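Local coordinates for protein cytochrome c, putative (Shewanella oneidensis, PDB 1SP3) that binds eight c-type hemes and probably works as a respiratory oxidoreductase, the octaheme tetrathionate reductase of its bacterium, at residues 164-167 with 172-175; 183-188 with 398-403; 237-242 with 418-423. All coordinates share one frame; numbering follows the deposited sequence.

Contact 1 of 3, residues 164-167 with 172-175; sequences PDKA and MDSD. With HEC (heme c), chain G.
P164 and D173 give the largest buried areas of this contact, 79 and 66 Å² of a total of 240 Å², and the backbone carbonyl of P164 is its polar centre. S174 N donates to P164 O at 2.9 Å with an N-H...O angle of 167°, and S174 OG gives the same oxygen a second hydrogen bond of 3.1 Å from above the carbonyl plane. That second bond depends on chi1 of 41°, which sets OG between the backbone N and the carbonyl carbon of S174. A CA-H...O contact from D173 adds a third, weaker approach to P164 O. The proline ring lies against the backbone carbonyl of M172, CD of P164 standing 3.5 Å from M172 O, while its CG meets CB of M172.

The D173 carboxylate lies across K166. OD2 of D173 rests 3.5 Å from K166 CB, a van der Waals contact with the start of the lysine chain and not a salt bridge, because the chain runs on away and leaves NZ 6.6 Å from D173 OD2. OD1 closes an Asx turn by accepting from D175 N, and a water links it to K166 N, 2.7 Å from D173 OD1.

Beyond the turn, M172 reaches heme c, its CE 3.7 Å from the meso carbon CHC. The chemistry implies a loop closed through one doubly gripped carbonyl and a water-bridged carboxylate, with M172 joining it to the heme pocket.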
loop_
_atom_site.group_PDB
_atom_site.type_symbol
_atom_site.label_atom_id
_atom_site.label_comp_id
_atom_site.label_asym_id
_atom_site.label_seq_id
_atom_site.Cartn_x
_atom_site.Cartn_y
_atom_site.Cartn_z
ATOM N N PRO A 164 -2.305 -2.210 19.532
ATOM C CA PRO A 164 -3.668 -2.691 19.280
ATOM C C PRO A 164 -4.051 -3.717 20.350
ATOM O O PRO A 164 -3.144 -4.188 21.054
ATOM C CB PRO A 164 -3.535 -3.415 17.933
ATOM C CG PRO A 164 -2.163 -3.919 17.944
ATOM C CD PRO A 164 -1.295 -2.933 18.726
ATOM N N ASP A 165 -5.328 -4.083 20.405
ATOM C CA ASP A 165 -5.789 -5.117 21.269
ATOM C C ASP A 165 -5.884 -6.434 20.506
ATOM O O ASP A 165 -5.756 -6.449 19.272
ATOM C CB ASP A 165 -7.131 -4.769 21.856
ATOM C CG ASP A 165 -8.145 -4.402 20.824
ATOM O OD1 ASP A 165 -9.198 -3.850 21.221
ATOM O OD2 ASP A 165 -8.023 -4.613 19.596
ATOM N N LYS A 166 -6.127 -7.509 21.250
ATOM C CA LYS A 166 -6.262 -8.852 20.709
ATOM C C LYS A 166 -7.343 -8.905 19.658
ATOM O O LYS A 166 -7.146 -9.557 18.646
ATOM C CB LYS A 166 -6.573 -9.883 21.783
ATOM C CG LYS A 166 -6.193 -11.343 21.422
ATOM C CD LYS A 166 -6.563 -12.316 22.603
ATOM C CE LYS A 166 -6.298 -13.781 22.237
ATOM N NZ LYS A 166 -7.424 -14.756 22.656
ATOM N N ALA A 167 -8.479 -8.277 19.933
ATOM C CA ALA A 167 -9.590 -8.212 18.997
ATOM C C ALA A 167 -9.194 -7.641 17.596
ATOM O O ALA A 167 -9.790 -8.060 16.585
ATOM C CB ALA A 167 -10.745 -7.413 19.579
ATOM N N MET A 172 0.103 -8.624 16.894
ATOM C CA MET A 172 0.582 -7.329 17.381
ATOM C C MET A 172 0.024 -6.811 18.751
ATOM O O MET A 172 0.571 -5.872 19.359
ATOM C CB MET A 172 0.358 -6.260 16.285
ATOM C CG MET A 172 1.341 -6.556 15.067
ATOM S SD MET A 172 1.149 -5.303 13.779
ATOM C CE MET A 172 0.229 -6.227 12.538
ATOM N N ASP A 173 -1.096 -7.380 19.149
ATOM C CA ASP A 173 -1.738 -7.215 20.472
ATOM C C ASP A 173 -0.758 -6.824 21.584
ATOM O O ASP A 173 0.078 -7.610 21.958
ATOM C CB ASP A 173 -2.355 -8.531 20.829
ATOM C CG ASP A 173 -2.929 -8.562 22.243
ATOM O OD1 ASP A 173 -3.199 -7.480 22.937
ATOM O OD2 ASP A 173 -3.196 -9.707 22.685
ATOM N N SER A 174 -0.798 -5.556 21.995
ATOM C CA SER A 174 0.286 -5.064 22.824
ATOM C C SER A 174 0.223 -5.674 24.230
ATOM O O SER A 174 1.241 -5.753 24.872
ATOM C CB SER A 174 0.299 -3.551 22.877
ATOM O OG SER A 174 -1.009 -3.120 22.989
ATOM N N ASP A 175 -0.929 -6.192 24.639
ATOM C CA ASP A 175 -1.052 -6.889 25.914
ATOM C C ASP A 175 -0.771 -8.362 25.828
ATOM O O ASP A 175 -0.722 -9.032 26.889
ATOM C CB ASP A 175 -2.456 -6.723 26.524
ATOM C CG ASP A 175 -2.757 -5.283 26.924
ATOM O OD1 ASP A 175 -1.808 -4.558 27.267
ATOM O OD2 ASP A 175 -3.922 -4.788 26.923
HETATM FE FE HEC G . 3.276 -7.256 7.344
HETATM C CHA HEC G . 2.829 -8.005 4.031
HETATM C CHB HEC G . 3.766 -4.035 6.549
HETATM C CHC HEC G . 3.413 -6.471 10.749
HETATM C CHD HEC G . 2.970 -10.537 8.159
HETATM N NA HEC G . 3.247 -6.151 5.603
HETATM C C1A HEC G . 3.095 -6.683 4.351
HETATM C C2A HEC G . 3.225 -5.629 3.405
HETATM C C3A HEC G . 3.469 -4.519 4.093
HETATM C C4A HEC G . 3.462 -4.848 5.505
HETATM C CMA HEC G . 3.671 -3.109 3.509
HETATM C CAA HEC G . 3.059 -5.805 1.881
HETATM C CBA HEC G . 1.522 -5.683 1.644
HETATM C CGA HEC G . 1.346 -5.632 0.130
HETATM O O1A HEC G . 1.756 -4.576 -0.462
HETATM O O2A HEC G . 0.828 -6.624 -0.501
HETATM N NB HEC G . 3.565 -5.644 8.435
HETATM C C1B HEC G . 3.765 -4.377 7.882
HETATM C C2B HEC G . 3.853 -3.413 8.949
HETATM C C3B HEC G . 3.727 -4.089 10.108
HETATM C C4B HEC G . 3.571 -5.482 9.814
HETATM C CMB HEC G . 4.059 -1.879 8.754
HETATM C CAB HEC G . 3.713 -3.477 11.556
HETATM C CBB HEC G . 2.728 -2.555 11.865
HETATM N NC HEC G . 3.197 -8.289 9.134
HETATM C C1C HEC G . 3.343 -7.768 10.392
HETATM C C2C HEC G . 3.353 -8.838 11.307
HETATM C C3C HEC G . 3.218 -9.973 10.578
HETATM C C4C HEC G . 3.138 -9.626 9.208
HETATM C CMC HEC G . 3.517 -8.578 12.853
HETATM C CAC HEC G . 3.234 -11.473 11.074
HETATM C CBC HEC G . 2.488 -11.837 12.185
HETATM N ND HEC G . 2.967 -8.982 6.299
HETATM C C1D HEC G . 2.841 -10.266 6.809
HETATM C C2D HEC G . 2.575 -11.242 5.771
HETATM C C3D HEC G . 2.602 -10.482 4.529
HETATM C C4D HEC G . 2.783 -9.074 4.929
HETATM C CMD HEC G . 2.353 -12.826 5.865
HETATM C CAD HEC G . 2.407 -11.054 3.079
HETATM C CBD HEC G . 3.817 -10.924 2.474
HETATM C CGD HEC G . 4.728 -12.105 2.741
HETATM O O1D HEC G . 5.862 -12.074 2.253
HETATM O O2D HEC G . 4.296 -13.138 3.353
HETATM O O HOH W 1 -5.420 -6.540 24.057
#

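Contact 2 of 3, residues 183-188 with 398-403; sequences NCHTTE and INHMVS. With HEC (heme c), chain G.
H185 and H400 face each other across one heme c, brought there by an inverse gamma turn centred on H185 (phi/psi -86°/65°) and by a loop without regular structure at 398-403. This is bis-histidine ligation of a c-type heme: H185 follows C184, the second cysteine of a C-X-X-C-H motif begun by C181. The two segments bury just 40 Å² against each other, so the iron and porphyrin make the connection.

NE2 of H185 lies 2.0 Å from the heme FE, and NE2 of H400 binds the same FE at 2.1 Å from the opposite side. The two nitrogens stand 4.1 Å apart, each at the other ring's edge, as expected when a metal occupies the line between them. In H185, CG is anti to the carbonyl carbon (chi1 -75°), which carries the imidazole inward to the iron. Its ND1 is hydrogen-bonded to S193 O, a second-shell contact that restrains rotation of the ring and would probably make the ligand more electron-rich.

On the H400 side, N399 lays its CB over one face of the H400 imidazole, 3.8 Å above the plane and offset toward the rim. Its amide sits beside the root of a propionate, with N399 OD1 3.3 Å from heme CAD, and OD1 also accepts from Q233 NE2. With the amide cut back to an alanine here, Q233 NE2 would probably lose its acceptor and a gap would be likely to open beside the propionate root. D156 OD1 receives the backbone N-H groups of both N399 and H400. The heme is also held covalently, through the 1.9 Å bond from C184 SG to heme CAC.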
loop_
_atom_site.group_PDB
_atom_site.type_symbol
_atom_site.label_atom_id
_atom_site.label_comp_id
_atom_site.label_asym_id
_atom_site.label_seq_id
_atom_site.Cartn_x
_atom_site.Cartn_y
_atom_site.Cartn_z
ATOM N N ASN A 183 9.303 -8.455 13.841
ATOM C CA ASN A 183 9.226 -9.834 14.350
ATOM C C ASN A 183 8.769 -10.773 13.198
ATOM O O ASN A 183 9.189 -11.934 13.116
ATOM C CB ASN A 183 8.197 -9.880 15.430
ATOM C CG ASN A 183 8.763 -9.686 16.792
ATOM O OD1 ASN A 183 9.211 -10.679 17.388
ATOM N ND2 ASN A 183 8.701 -8.447 17.353
ATOM N N CYS A 184 7.910 -10.284 12.296
ATOM C CA CYS A 184 7.669 -11.087 11.101
ATOM C C CYS A 184 8.511 -10.653 9.877
ATOM O O CYS A 184 8.959 -11.478 9.080
ATOM C CB CYS A 184 6.232 -11.068 10.690
ATOM S SG CYS A 184 4.995 -11.654 11.861
ATOM N N HIS A 185 8.658 -9.339 9.721
ATOM C CA HIS A 185 9.347 -8.733 8.610
ATOM C C HIS A 185 10.822 -8.694 8.969
ATOM O O HIS A 185 11.387 -7.613 9.226
ATOM C CB HIS A 185 8.763 -7.325 8.410
ATOM C CG HIS A 185 7.416 -7.360 7.779
ATOM N ND1 HIS A 185 7.224 -7.626 6.423
ATOM C CD2 HIS A 185 6.188 -7.236 8.317
ATOM C CE1 HIS A 185 5.928 -7.687 6.169
ATOM N NE2 HIS A 185 5.274 -7.445 7.295
ATOM N N THR A 186 11.436 -9.864 9.095
ATOM C CA THR A 186 12.826 -9.871 9.547
ATOM C C THR A 186 13.684 -9.110 8.560
ATOM O O THR A 186 13.471 -9.140 7.341
ATOM C CB THR A 186 13.355 -11.274 9.797
ATOM O OG1 THR A 186 13.296 -11.978 8.586
ATOM C CG2 THR A 186 12.363 -12.051 10.729
ATOM N N THR A 187 14.594 -8.351 9.131
ATOM C CA THR A 187 15.397 -7.417 8.403
ATOM C C THR A 187 16.873 -7.762 8.563
ATOM O O THR A 187 17.354 -7.922 9.677
ATOM C CB THR A 187 15.120 -6.065 8.978
ATOM O OG1 THR A 187 13.726 -5.802 8.787
ATOM C CG2 THR A 187 15.899 -4.959 8.256
ATOM N N GLU A 188 17.554 -7.865 7.430
ATOM C CA GLU A 188 18.996 -8.097 7.378
ATOM C C GLU A 188 19.619 -7.006 6.531
ATOM O O GLU A 188 19.195 -6.819 5.399
ATOM C CB GLU A 188 19.319 -9.449 6.727
ATOM C CG GLU A 188 20.236 -10.258 7.619
ATOM C CD GLU A 188 19.359 -11.146 8.469
ATOM O OE1 GLU A 188 18.624 -11.948 7.817
ATOM O OE2 GLU A 188 19.350 -11.017 9.740
ATOM N N ILE A 398 -4.725 -8.572 1.714
ATOM C CA ILE A 398 -4.984 -8.366 3.105
ATOM C C ILE A 398 -4.150 -9.399 3.875
ATOM O O ILE A 398 -4.380 -10.561 3.735
ATOM C CB ILE A 398 -6.495 -8.593 3.383
ATOM C CG1 ILE A 398 -7.360 -7.471 2.752
ATOM C CG2 ILE A 398 -6.732 -8.597 4.867
ATOM C CD1 ILE A 398 -6.900 -6.089 3.382
ATOM N N ASN A 399 -3.278 -8.960 4.792
ATOM C CA ASN A 399 -2.406 -9.837 5.533
ATOM C C ASN A 399 -2.363 -9.643 7.031
ATOM O O ASN A 399 -1.795 -10.516 7.722
ATOM C CB ASN A 399 -0.946 -9.775 5.004
ATOM C CG ASN A 399 -0.826 -10.322 3.573
ATOM O OD1 ASN A 399 -0.812 -11.531 3.314
ATOM N ND2 ASN A 399 -0.724 -9.400 2.650
ATOM N N HIS A 400 -2.876 -8.526 7.523
ATOM C CA HIS A 400 -2.814 -8.148 8.946
ATOM C C HIS A 400 -4.209 -8.191 9.585
ATOM O O HIS A 400 -5.155 -8.463 8.870
ATOM C CB HIS A 400 -2.062 -6.827 9.151
ATOM C CG HIS A 400 -0.791 -6.788 8.362
ATOM N ND1 HIS A 400 -0.750 -6.371 7.039
ATOM C CD2 HIS A 400 0.451 -7.249 8.650
ATOM C CE1 HIS A 400 0.479 -6.542 6.566
ATOM N NE2 HIS A 400 1.229 -7.059 7.524
ATOM N N MET A 401 -4.316 -7.928 10.912
ATOM C CA MET A 401 -5.564 -8.067 11.636
ATOM C C MET A 401 -6.034 -9.533 11.734
ATOM O O MET A 401 -7.247 -9.818 11.797
ATOM C CB MET A 401 -6.700 -7.187 11.060
ATOM C CG MET A 401 -6.399 -5.663 11.150
ATOM S SD MET A 401 -7.704 -4.515 10.477
ATOM C CE MET A 401 -6.999 -2.959 11.120
ATOM N N VAL A 402 -5.111 -10.452 11.841
ATOM C CA VAL A 402 -5.567 -11.807 12.070
ATOM C C VAL A 402 -6.428 -11.762 13.372
ATOM O O VAL A 402 -6.027 -11.156 14.364
ATOM C CB VAL A 402 -4.394 -12.797 12.160
ATOM C CG1 VAL A 402 -4.894 -14.190 12.704
ATOM C CG2 VAL A 402 -3.671 -12.940 10.736
ATOM N N SER A 403 -7.653 -12.299 13.314
ATOM C CA SER A 403 -8.580 -12.269 14.457
ATOM C C SER A 403 -8.325 -13.483 15.367
ATOM O O SER A 403 -7.750 -14.477 14.881
ATOM C CB SER A 403 -9.998 -12.402 13.909
ATOM O OG SER A 403 -10.270 -11.225 13.206
HETATM FE FE HEC G . 3.276 -7.256 7.344
HETATM C CHA HEC G . 2.829 -8.005 4.031
HETATM C CHB HEC G . 3.766 -4.035 6.549
HETATM C CHC HEC G . 3.413 -6.471 10.749
HETATM C CHD HEC G . 2.970 -10.537 8.159
HETATM N NA HEC G . 3.247 -6.151 5.603
HETATM C C1A HEC G . 3.095 -6.683 4.351
HETATM C C2A HEC G . 3.225 -5.629 3.405
HETATM C C3A HEC G . 3.469 -4.519 4.093
HETATM C C4A HEC G . 3.462 -4.848 5.505
HETATM C CMA HEC G . 3.671 -3.109 3.509
HETATM C CAA HEC G . 3.059 -5.805 1.881
HETATM C CBA HEC G . 1.522 -5.683 1.644
HETATM C CGA HEC G . 1.346 -5.632 0.130
HETATM O O1A HEC G . 1.756 -4.576 -0.462
HETATM O O2A HEC G . 0.828 -6.624 -0.501
HETATM N NB HEC G . 3.565 -5.644 8.435
HETATM C C1B HEC G . 3.765 -4.377 7.882
HETATM C C2B HEC G . 3.853 -3.413 8.949
HETATM C C3B HEC G . 3.727 -4.089 10.108
HETATM C C4B HEC G . 3.571 -5.482 9.814
HETATM C CMB HEC G . 4.059 -1.879 8.754
HETATM C CAB HEC G . 3.713 -3.477 11.556
HETATM C CBB HEC G . 2.728 -2.555 11.865
HETATM N NC HEC G . 3.197 -8.289 9.134
HETATM C C1C HEC G . 3.343 -7.768 10.392
HETATM C C2C HEC G . 3.353 -8.838 11.307
HETATM C C3C HEC G . 3.218 -9.973 10.578
HETATM C C4C HEC G . 3.138 -9.626 9.208
HETATM C CMC HEC G . 3.517 -8.578 12.853
HETATM C CAC HEC G . 3.234 -11.473 11.074
HETATM C CBC HEC G . 2.488 -11.837 12.185
HETATM N ND HEC G . 2.967 -8.982 6.299
HETATM C C1D HEC G . 2.841 -10.266 6.809
HETATM C C2D HEC G . 2.575 -11.242 5.771
HETATM C C3D HEC G . 2.602 -10.482 4.529
HETATM C C4D HEC G . 2.783 -9.074 4.929
HETATM C CMD HEC G . 2.353 -12.826 5.865
HETATM C CAD HEC G . 2.407 -11.054 3.079
HETATM C CBD HEC G . 3.817 -10.924 2.474
HETATM C CGD HEC G . 4.728 -12.105 2.741
HETATM O O1D HEC G . 5.862 -12.074 2.253
HETATM O O2D HEC G . 4.296 -13.138 3.353
#

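Contact 3 of 3, residues 237-242 with 418-423; sequences IPFFAK and GTRLDW. With HEC (heme c), chain J.
R420 points its guanidinium end-on at the backbone carbonyl of P238 while one nitrogen lies over the face of the F239 ring. Both terminal nitrogens bind the same oxygen: NH1 of R420 donates to P238 O at 2.7 Å, in the carbonyl plane and on a lone pair, and NH2 donates to it at 2.9 Å from a position tilted from that plane. The oxygen lies in the guanidinium plane, so the fork is flat on the arginine side although its two donors meet the carbonyl differently.

Against F239 the geometry is that of a cation-pi contact. CZ of R420 lies 4.9 Å from the ring centroid and 17° off its normal. The ring and guanidinium planes are 63° apart, however, so this is no flat stack: NH2 is the part that comes down over the ring, 3.5 Å from F239 CZ and offset toward the rim. NH2 also touches CB of P238 at 3.5 Å. A bend at chi2 (-75°) followed by an extended chi3 brings the guanidinium to P238 O and the F239 face. A further bond from NH1 to Y288 OH helps fix the group's rotation, and the positive charge is probably eased by the ring's electrons as well as by the carbonyl.

Next to R420, L421 and W423 pack on a heme c, W423 CZ3 coming 3.6 Å from heme CMD. The contact thus joins the loop between helix 232-236 and strand 246-251 to the loop after helix 411-414, whose D413 and C414 touch R420, with Y288 of strand 287-291 alongside.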
loop_
_atom_site.group_PDB
_atom_site.type_symbol
_atom_site.label_atom_id
_atom_site.label_comp_id
_atom_site.label_asym_id
_atom_site.label_seq_id
_atom_site.Cartn_x
_atom_site.Cartn_y
_atom_site.Cartn_z
ATOM N N ILE A 237 -8.543 -13.763 8.550
ATOM C CA ILE A 237 -8.855 -12.330 8.531
ATOM C C ILE A 237 -10.271 -12.072 7.992
ATOM O O ILE A 237 -10.433 -11.610 6.849
ATOM C CB ILE A 237 -7.751 -11.531 7.723
ATOM C CG1 ILE A 237 -6.312 -12.033 7.956
ATOM C CG2 ILE A 237 -7.820 -10.001 8.081
ATOM C CD1 ILE A 237 -5.240 -11.301 7.049
ATOM N N PRO A 238 -11.330 -12.351 8.787
ATOM C CA PRO A 238 -12.730 -12.216 8.309
ATOM C C PRO A 238 -13.099 -10.766 8.073
ATOM O O PRO A 238 -14.062 -10.521 7.322
ATOM C CB PRO A 238 -13.589 -12.739 9.475
ATOM C CG PRO A 238 -12.545 -12.709 10.786
ATOM C CD PRO A 238 -11.224 -12.857 10.178
ATOM N N PHE A 239 -12.380 -9.814 8.679
ATOM C CA PHE A 239 -12.674 -8.375 8.490
ATOM C C PHE A 239 -11.394 -7.529 8.535
ATOM O O PHE A 239 -10.443 -7.837 9.321
ATOM C CB PHE A 239 -13.621 -7.838 9.567
ATOM C CG PHE A 239 -15.008 -8.515 9.563
ATOM C CD1 PHE A 239 -15.288 -9.583 10.443
ATOM C CD2 PHE A 239 -15.998 -8.102 8.658
ATOM C CE1 PHE A 239 -16.612 -10.166 10.491
ATOM C CE2 PHE A 239 -17.327 -8.680 8.669
ATOM C CZ PHE A 239 -17.637 -9.712 9.606
ATOM N N PHE A 240 -11.388 -6.456 7.731
ATOM C CA PHE A 240 -10.442 -5.388 7.901
ATOM C C PHE A 240 -11.163 -4.032 8.166
ATOM O O PHE A 240 -12.414 -3.954 8.219
ATOM C CB PHE A 240 -9.521 -5.388 6.695
ATOM C CG PHE A 240 -10.193 -4.983 5.423
ATOM C CD1 PHE A 240 -10.236 -3.660 5.054
ATOM C CD2 PHE A 240 -10.703 -5.936 4.543
ATOM C CE1 PHE A 240 -10.819 -3.286 3.844
ATOM C CE2 PHE A 240 -11.318 -5.578 3.353
ATOM C CZ PHE A 240 -11.372 -4.287 2.986
ATOM N N ALA A 241 -10.391 -2.954 8.320
ATOM C CA ALA A 241 -10.951 -1.660 8.757
ATOM C C ALA A 241 -11.864 -1.918 9.982
ATOM O O ALA A 241 -12.991 -1.502 10.052
ATOM C CB ALA A 241 -11.752 -0.977 7.612
ATOM N N LYS A 242 -11.369 -2.690 10.913
ATOM C CA LYS A 242 -12.140 -3.053 12.080
ATOM C C LYS A 242 -12.478 -1.865 12.949
ATOM O O LYS A 242 -13.525 -1.868 13.575
ATOM C CB LYS A 242 -11.326 -4.046 12.876
ATOM C CG LYS A 242 -11.365 -5.457 12.396
ATOM C CD LYS A 242 -10.283 -6.275 13.200
ATOM C CE LYS A 242 -10.319 -7.701 12.776
ATOM N NZ LYS A 242 -9.394 -8.580 13.557
ATOM N N GLY A 418 -23.917 -19.846 3.678
ATOM C CA GLY A 418 -22.781 -18.901 3.609
ATOM C C GLY A 418 -22.610 -18.225 2.258
ATOM O O GLY A 418 -22.822 -18.828 1.197
ATOM N N THR A 419 -22.197 -16.966 2.280
ATOM C CA THR A 419 -21.941 -16.218 1.033
ATOM C C THR A 419 -20.526 -15.660 0.894
ATOM O O THR A 419 -20.261 -14.866 -0.055
ATOM C CB THR A 419 -22.867 -14.943 0.985
ATOM O OG1 THR A 419 -22.932 -14.364 2.328
ATOM C CG2 THR A 419 -24.360 -15.321 0.582
ATOM N N ARG A 420 -19.617 -15.958 1.835
ATOM C CA ARG A 420 -18.267 -15.400 1.666
ATOM C C ARG A 420 -17.704 -15.591 0.234
ATOM O O ARG A 420 -17.080 -14.687 -0.310
ATOM C CB ARG A 420 -17.365 -16.030 2.705
ATOM C CG ARG A 420 -17.609 -15.459 4.081
ATOM C CD ARG A 420 -17.024 -14.030 4.255
ATOM N NE ARG A 420 -17.152 -13.522 5.646
ATOM C CZ ARG A 420 -16.283 -12.643 6.193
ATOM N NH1 ARG A 420 -15.240 -12.165 5.468
ATOM N NH2 ARG A 420 -16.451 -12.214 7.452
ATOM N N LEU A 421 -17.895 -16.752 -0.392
ATOM C CA LEU A 421 -17.113 -17.030 -1.624
ATOM C C LEU A 421 -18.086 -17.020 -2.805
ATOM O O LEU A 421 -19.229 -17.474 -2.690
ATOM C CB LEU A 421 -16.442 -18.375 -1.572
ATOM C CG LEU A 421 -15.333 -18.523 -0.510
ATOM C CD1 LEU A 421 -14.514 -19.727 -0.843
ATOM C CD2 LEU A 421 -14.369 -17.314 -0.368
ATOM N N ASP A 422 -17.681 -16.454 -3.919
ATOM C CA ASP A 422 -18.617 -16.463 -5.017
ATOM C C ASP A 422 -18.218 -17.660 -5.800
ATOM O O ASP A 422 -17.301 -17.565 -6.613
ATOM C CB ASP A 422 -18.525 -15.177 -5.815
ATOM C CG ASP A 422 -18.993 -13.967 -4.986
ATOM O OD1 ASP A 422 -20.127 -14.029 -4.317
ATOM O OD2 ASP A 422 -18.269 -12.907 -4.972
ATOM N N TRP A 423 -18.872 -18.800 -5.511
ATOM C CA TRP A 423 -18.454 -20.078 -6.131
ATOM C C TRP A 423 -18.197 -20.010 -7.675
ATOM O O TRP A 423 -17.128 -20.409 -8.148
ATOM C CB TRP A 423 -19.455 -21.160 -5.788
ATOM C CG TRP A 423 -19.502 -21.416 -4.272
ATOM C CD1 TRP A 423 -20.561 -21.215 -3.428
ATOM C CD2 TRP A 423 -18.411 -21.843 -3.439
ATOM N NE1 TRP A 423 -20.234 -21.584 -2.136
ATOM C CE2 TRP A 423 -18.913 -21.962 -2.110
ATOM C CE3 TRP A 423 -17.053 -22.196 -3.690
ATOM C CZ2 TRP A 423 -18.112 -22.432 -1.036
ATOM C CZ3 TRP A 423 -16.267 -22.634 -2.618
ATOM C CH2 TRP A 423 -16.811 -22.757 -1.319
HETATM FE FE HEC J . -15.025 -26.153 2.751
HETATM C CHA HEC J . -14.501 -27.901 -0.140
HETATM C CHB HEC J . -16.492 -28.879 4.102
HETATM C CHC HEC J . -15.004 -24.719 5.881
HETATM C CHD HEC J . -14.309 -23.210 1.364
HETATM N NA HEC J . -15.381 -28.064 2.092
HETATM C C1A HEC J . -15.160 -28.563 0.846
HETATM C C2A HEC J . -15.775 -29.897 0.752
HETATM C C3A HEC J . -16.326 -30.172 1.938
HETATM C C4A HEC J . -16.076 -29.017 2.793
HETATM C CMA HEC J . -17.138 -31.436 2.365
HETATM C CAA HEC J . -15.746 -30.755 -0.535
HETATM C CBA HEC J . -14.341 -31.351 -0.654
HETATM C CGA HEC J . -14.056 -32.393 0.435
HETATM O O1A HEC J . -14.619 -33.561 0.372
HETATM O O2A HEC J . -13.212 -32.047 1.343
HETATM N NB HEC J . -15.625 -26.692 4.666
HETATM C C1B HEC J . -16.165 -27.900 4.973
HETATM C C2B HEC J . -16.349 -27.959 6.376
HETATM C C3B HEC J . -15.899 -26.801 6.878
HETATM C C4B HEC J . -15.461 -26.002 5.800
HETATM C CMB HEC J . -16.981 -29.184 7.170
HETATM C CAB HEC J . -15.814 -26.437 8.378
HETATM C CBB HEC J . -14.906 -27.078 9.183
HETATM N NC HEC J . -14.774 -24.335 3.517
HETATM C C1C HEC J . -14.843 -23.891 4.813
HETATM C C2C HEC J . -14.650 -22.472 4.855
HETATM C C3C HEC J . -14.498 -22.069 3.597
HETATM C C4C HEC J . -14.560 -23.227 2.725
HETATM C CMC HEC J . -14.679 -21.619 6.151
HETATM C CAC HEC J . -14.228 -20.651 2.958
HETATM C CBC HEC J . -13.231 -19.730 3.143
HETATM N ND HEC J . -14.542 -25.618 0.833
HETATM C C1D HEC J . -14.119 -24.337 0.553
HETATM C C2D HEC J . -13.511 -24.400 -0.734
HETATM C C3D HEC J . -13.575 -25.828 -1.162
HETATM C C4D HEC J . -14.227 -26.530 -0.129
HETATM C CMD HEC J . -12.865 -23.252 -1.527
HETATM C CAD HEC J . -13.053 -26.439 -2.461
HETATM C CBD HEC J . -11.685 -27.104 -2.143
HETATM C CGD HEC J . -11.198 -27.701 -3.425
HETATM O O1D HEC J . -11.249 -27.090 -4.512
HETATM O O2D HEC J . -10.777 -28.840 -3.396
#

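In the fold
From the N terminus, contact 1 comes first and closes a short loop, with four residues between its segments, in the region joining helix 136-143 to helix 181-184. Contact 2 opens only afterwards and spans 209 residues, bringing the end of helix 181-184 to the loop that follows strand 387-397. Contact 3 opens inside that span and closes beyond it, so contacts 2 and 3 cross. Contacts 1 and 2 share a heme and meet where M172 CE packs on H400 CD2. K242 joins all three: its NZ bonds to A167 O of contact 1 and to M401 O and S403 OG of contact 2, tying the heme-bearing loops together beside the mixed sheet.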